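Local coordinates for gene 2 protein (Enterobacteria phage Sf6, PDB 5C12) that forms the nuclease domain of the large terminase subunit, which binds divalent metal ions in its active site and serves viral DNA packaging, at residues A46-H51 with D96-L102; A60-A64 with W88-A93. The protein carries 1 engineered substitution. All coordinates share one frame; numbering follows the deposited sequence.

In the fold
Both contacts are buried, and they adjoin: interaction 1 lies within the mixed sheet of this RNase H-like nuclease domain, interaction 2 between that sheet and the helix on one side of it. Interaction 1 joins two neighbouring parallel strands by backbone hydrogen bonds; interaction 2 lays helix 82-95 on the next strand, 61-67, through aromatic and aliphatic side chains. That helix leads directly into strand 100-104. The two contacts meet at the Y63 hydroxyl, whose OH lies 2.6 Å from D96 OD2 and 2.8 Å from S49 OG, both probable hydrogen bonds. A89 packs against H51 and Y101 as well. Just beyond interaction 1 follow D52, which binds magnesium here, and D104.

Interaction 1 of 2, residues A46-H51 with D96-L102; sequences AVVSAH and DGADHYL
Strand 47-51 and strand 100-102 run parallel, 4.6 Å apart at closest approach with axes 19° from each other, pairing V48 with H100, S49 with Y101 and A50 with L102. They are central strands of the RNase H-like sheet, and just past them follow D52, which binds magnesium here, and D104, a metal ligand in other structures of the protein. The ladder runs from S49 N to H100 O, from L102 N to S49 O and from H51 N to L102 O. At its start V47 O accepts two N-H groups, from D99 (N to O 2.8 Å) and from H100 (N to O 3.2 Å). D99 OD2 in turn takes V47 N at 2.9 Å through its anti lone pair, nearly straight at 172°. V47 CG1 packs on the backbone before the strand, 3.6 Å from A98 CA and near D96 O. On the V48 face, V48 CG1 meets L102 CD1 at 3.6 Å. On the S49 face, S49 OG, bonded to Y63 and S65, touches A98 CB at 3.6 Å. A chi1 of 172° turns the Y101 ring away from its own N and alongside H51, whose ND1 bonds to G62 O; Y101 OH comes to 3.2 Å from H51 CB.

Interaction 2 of 2, residues A60-A64 with W88-A93; sequences AKGYA and WATSLA
Strand 61-64 and helix 88-93 run nearly in the same direction, 11° apart, with axes 9.2 Å from each other at closest approach; the nearest backbone pair is Y63 and A89. Y63 contributes the largest share of the contact. Its CG lies anti to the backbone N (chi1 173°), which sends the ring out from the strand along the helix surface. L92 sits over one face: its CB is 3.7 Å from the Y63 ring centroid, only 18° off the normal, a CH-pi contact displaced toward the phenol rim. L92 CD1 lies on the same face nearer the strand, 3.8 Å from Y63 CG, and the same methyl lies over a face of the W88 indole, so one leucine packs against both aromatic groups. A89 borders the phenol, with its CB 4.1 Å from Y63 CD2.

This is helix-on-sheet packing, in which helix 82-95 covers one side of the sheet as it connects the parallel strands 70-77 and 100-104, a beta-alpha-beta crossover. The outer end of the indole reaches the strand: W88 CH2 touches Y63 CB at 3.7 Å, and G62 C lies near the plane of the indole at its edge. Beside it, W88 CZ3 meets K61 CB at 4.0 Å, but the rest of the lysine leads off to the carbonyls of G57, D59 and M80, which bind its NZ. Y63 OH passes close to the helix backbone, 3.3 Å from A93 CA, yet its approach to A93 N has too poor an angle for a hydrogen bond. The hydroxyl is held instead by D96 OD2 and S49 OG.

Interaction 1 of 2, residues A46-H51 with D96-L102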
# COMPACT_ATOMS: atom_id res chain seq x y z
N ALA A 46 -7.07 -3.38 -13.14
CA ALA A 46 -6.50 -2.07 -13.34
C ALA A 46 -5.05 -2.02 -12.85
O ALA A 46 -4.61 -2.87 -12.04
CB ALA A 46 -7.33 -1.03 -12.61
N VAL A 47 -4.31 -1.04 -13.34
CA VAL A 47 -3.02 -0.73 -12.78
C VAL A 47 -3.21 0.40 -11.78
O VAL A 47 -3.76 1.45 -12.12
CB VAL A 47 -1.98 -0.36 -13.84
CG1 VAL A 47 -0.68 0.07 -13.18
CG2 VAL A 47 -1.74 -1.56 -14.76
N VAL A 48 -2.80 0.16 -10.54
CA VAL A 48 -2.92 1.09 -9.43
C VAL A 48 -1.55 1.41 -8.87
O VAL A 48 -0.78 0.52 -8.52
CB VAL A 48 -3.81 0.54 -8.29
CG1 VAL A 48 -4.06 1.63 -7.24
CG2 VAL A 48 -5.13 0.01 -8.82
N SER A 49 -1.26 2.70 -8.75
CA SER A 49 0.03 3.19 -8.28
C SER A 49 -0.21 4.14 -7.13
O SER A 49 -1.23 4.83 -7.09
CB SER A 49 0.77 3.95 -9.38
OG SER A 49 1.13 3.13 -10.47
N ALA A 50 0.72 4.21 -6.20
CA ALA A 50 0.59 5.12 -5.08
C ALA A 50 1.94 5.63 -4.62
O ALA A 50 2.98 4.99 -4.80
CB ALA A 50 -0.19 4.48 -3.91
N HIS A 51 1.91 6.83 -4.04
CA HIS A 51 3.10 7.56 -3.64
C HIS A 51 3.01 8.04 -2.21
O HIS A 51 2.02 8.65 -1.79
CB HIS A 51 3.25 8.77 -4.57
CG HIS A 51 4.32 9.76 -4.17
ND1 HIS A 51 5.61 9.40 -3.88
CD2 HIS A 51 4.28 11.12 -4.09
CE1 HIS A 51 6.32 10.48 -3.60
NE2 HIS A 51 5.53 11.54 -3.72
N ASP A 96 4.31 3.14 -15.82
CA ASP A 96 3.68 1.89 -15.43
C ASP A 96 2.30 1.70 -16.04
O ASP A 96 1.67 0.66 -15.83
CB ASP A 96 3.58 1.79 -13.91
CG ASP A 96 4.91 1.48 -13.25
OD1 ASP A 96 5.78 0.92 -13.94
OD2 ASP A 96 5.09 1.82 -12.06
N GLY A 97 1.81 2.68 -16.78
CA GLY A 97 0.50 2.59 -17.40
C GLY A 97 -0.63 2.59 -16.38
O GLY A 97 -1.64 1.91 -16.55
N ALA A 98 -0.45 3.35 -15.30
CA ALA A 98 -1.45 3.42 -14.26
C ALA A 98 -2.79 3.90 -14.77
O ALA A 98 -2.87 4.81 -15.59
CB ALA A 98 -0.98 4.31 -13.11
N ASP A 99 -3.84 3.28 -14.25
CA ASP A 99 -5.21 3.76 -14.41
C ASP A 99 -5.58 4.68 -13.26
O ASP A 99 -6.37 5.60 -13.42
CB ASP A 99 -6.17 2.57 -14.47
CG ASP A 99 -5.90 1.68 -15.65
OD1 ASP A 99 -6.03 2.15 -16.80
OD2 ASP A 99 -5.54 0.50 -15.46
N HIS A 100 -5.00 4.43 -12.09
CA HIS A 100 -5.31 5.15 -10.87
C HIS A 100 -4.04 5.42 -10.11
O HIS A 100 -3.22 4.53 -9.93
CB HIS A 100 -6.26 4.33 -10.00
CG HIS A 100 -7.48 3.87 -10.71
ND1 HIS A 100 -8.52 4.72 -11.01
CD2 HIS A 100 -7.85 2.65 -11.17
CE1 HIS A 100 -9.47 4.04 -11.63
NE2 HIS A 100 -9.09 2.78 -11.74
N TYR A 101 -3.90 6.63 -9.60
CA TYR A 101 -2.77 7.04 -8.79
C TYR A 101 -3.30 7.62 -7.50
O TYR A 101 -4.23 8.44 -7.53
CB TYR A 101 -1.99 8.11 -9.51
CG TYR A 101 -0.90 8.79 -8.76
CD1 TYR A 101 -1.12 9.99 -8.12
CD2 TYR A 101 0.40 8.28 -8.75
CE1 TYR A 101 -0.12 10.64 -7.46
CE2 TYR A 101 1.41 8.93 -8.09
CZ TYR A 101 1.15 10.12 -7.44
OH TYR A 101 2.13 10.83 -6.80
N LEU A 102 -2.71 7.21 -6.39
CA LEU A 102 -3.01 7.78 -5.08
C LEU A 102 -1.76 8.34 -4.45
O LEU A 102 -0.64 7.92 -4.77
CB LEU A 102 -3.62 6.73 -4.14
CG LEU A 102 -4.86 6.00 -4.66
CD1 LEU A 102 -4.44 4.72 -5.35
CD2 LEU A 102 -5.82 5.69 -3.51

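Interaction 2 of 2, residues A60-A64 with W88-A93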
# COMPACT_ATOMS: atom_id res chain seq x y z
N ALA A 60 13.30 10.21 2.50
CA ALA A 60 13.06 9.13 1.54
C ALA A 60 11.58 8.91 1.24
O ALA A 60 10.75 8.85 2.15
CB ALA A 60 13.66 7.84 2.03
N LYS A 61 11.27 8.77 -0.04
CA LYS A 61 9.90 8.65 -0.48
C LYS A 61 9.59 7.27 -1.04
O LYS A 61 10.50 6.50 -1.37
CB LYS A 61 9.63 9.69 -1.56
CG LYS A 61 9.82 11.12 -1.04
CD LYS A 61 9.97 12.15 -2.12
CE LYS A 61 9.95 13.53 -1.51
NZ LYS A 61 11.03 13.72 -0.51
N GLY A 62 8.31 6.95 -1.17
CA GLY A 62 7.93 5.63 -1.63
C GLY A 62 6.99 5.66 -2.81
O GLY A 62 6.19 6.61 -2.98
N TYR A 63 7.09 4.63 -3.64
CA TYR A 63 6.16 4.38 -4.74
C TYR A 63 5.92 2.90 -4.86
O TYR A 63 6.82 2.10 -4.68
CB TYR A 63 6.75 4.92 -6.03
CG TYR A 63 5.97 4.57 -7.28
CD1 TYR A 63 6.15 3.36 -7.92
CD2 TYR A 63 5.06 5.45 -7.82
CE1 TYR A 63 5.45 3.04 -9.07
CE2 TYR A 63 4.36 5.14 -8.95
CZ TYR A 63 4.55 3.95 -9.57
OH TYR A 63 3.85 3.68 -10.74
N ALA A 64 4.69 2.54 -5.18
CA ALA A 64 4.34 1.15 -5.43
C ALA A 64 3.35 1.09 -6.56
O ALA A 64 2.55 2.01 -6.72
CB ALA A 64 3.76 0.52 -4.18
N TRP A 88 8.63 12.70 -9.76
CA TRP A 88 9.17 11.35 -9.85
C TRP A 88 8.08 10.29 -9.84
O TRP A 88 8.04 9.39 -10.69
CB TRP A 88 10.17 11.17 -8.71
CG TRP A 88 10.55 9.72 -8.41
CD1 TRP A 88 11.38 8.91 -9.14
CD2 TRP A 88 10.14 8.95 -7.28
NE1 TRP A 88 11.49 7.68 -8.54
CE2 TRP A 88 10.76 7.69 -7.39
CE3 TRP A 88 9.31 9.20 -6.18
CZ2 TRP A 88 10.56 6.68 -6.45
CZ3 TRP A 88 9.12 8.20 -5.27
CH2 TRP A 88 9.73 6.95 -5.42
N ALA A 89 7.17 10.38 -8.87
CA ALA A 89 6.16 9.36 -8.68
C ALA A 89 5.12 9.36 -9.79
O ALA A 89 4.68 8.32 -10.25
CB ALA A 89 5.48 9.55 -7.36
N THR A 90 4.72 10.55 -10.23
CA THR A 90 3.74 10.62 -11.31
C THR A 90 4.35 10.15 -12.62
O THR A 90 3.68 9.52 -13.43
CB THR A 90 3.13 12.04 -11.48
OG1 THR A 90 4.14 13.03 -11.67
CG2 THR A 90 2.28 12.39 -10.24
N SER A 91 5.63 10.44 -12.84
CA SER A 91 6.32 9.92 -14.01
C SER A 91 6.39 8.40 -13.97
O SER A 91 6.18 7.74 -14.99
CB SER A 91 7.70 10.53 -14.14
OG SER A 91 7.59 11.87 -14.57
N LEU A 92 6.65 7.82 -12.81
CA LEU A 92 6.58 6.35 -12.68
C LEU A 92 5.18 5.81 -12.99
O LEU A 92 5.04 4.80 -13.67
CB LEU A 92 7.05 5.87 -11.29
CG LEU A 92 8.56 5.91 -11.06
CD1 LEU A 92 8.82 5.55 -9.61
CD2 LEU A 92 9.29 4.99 -12.01
N ALA A 93 4.15 6.49 -12.51
CA ALA A 93 2.79 6.07 -12.76
C ALA A 93 2.51 6.06 -14.27
O ALA A 93 1.87 5.14 -14.80
CB ALA A 93 1.80 6.97 -12.03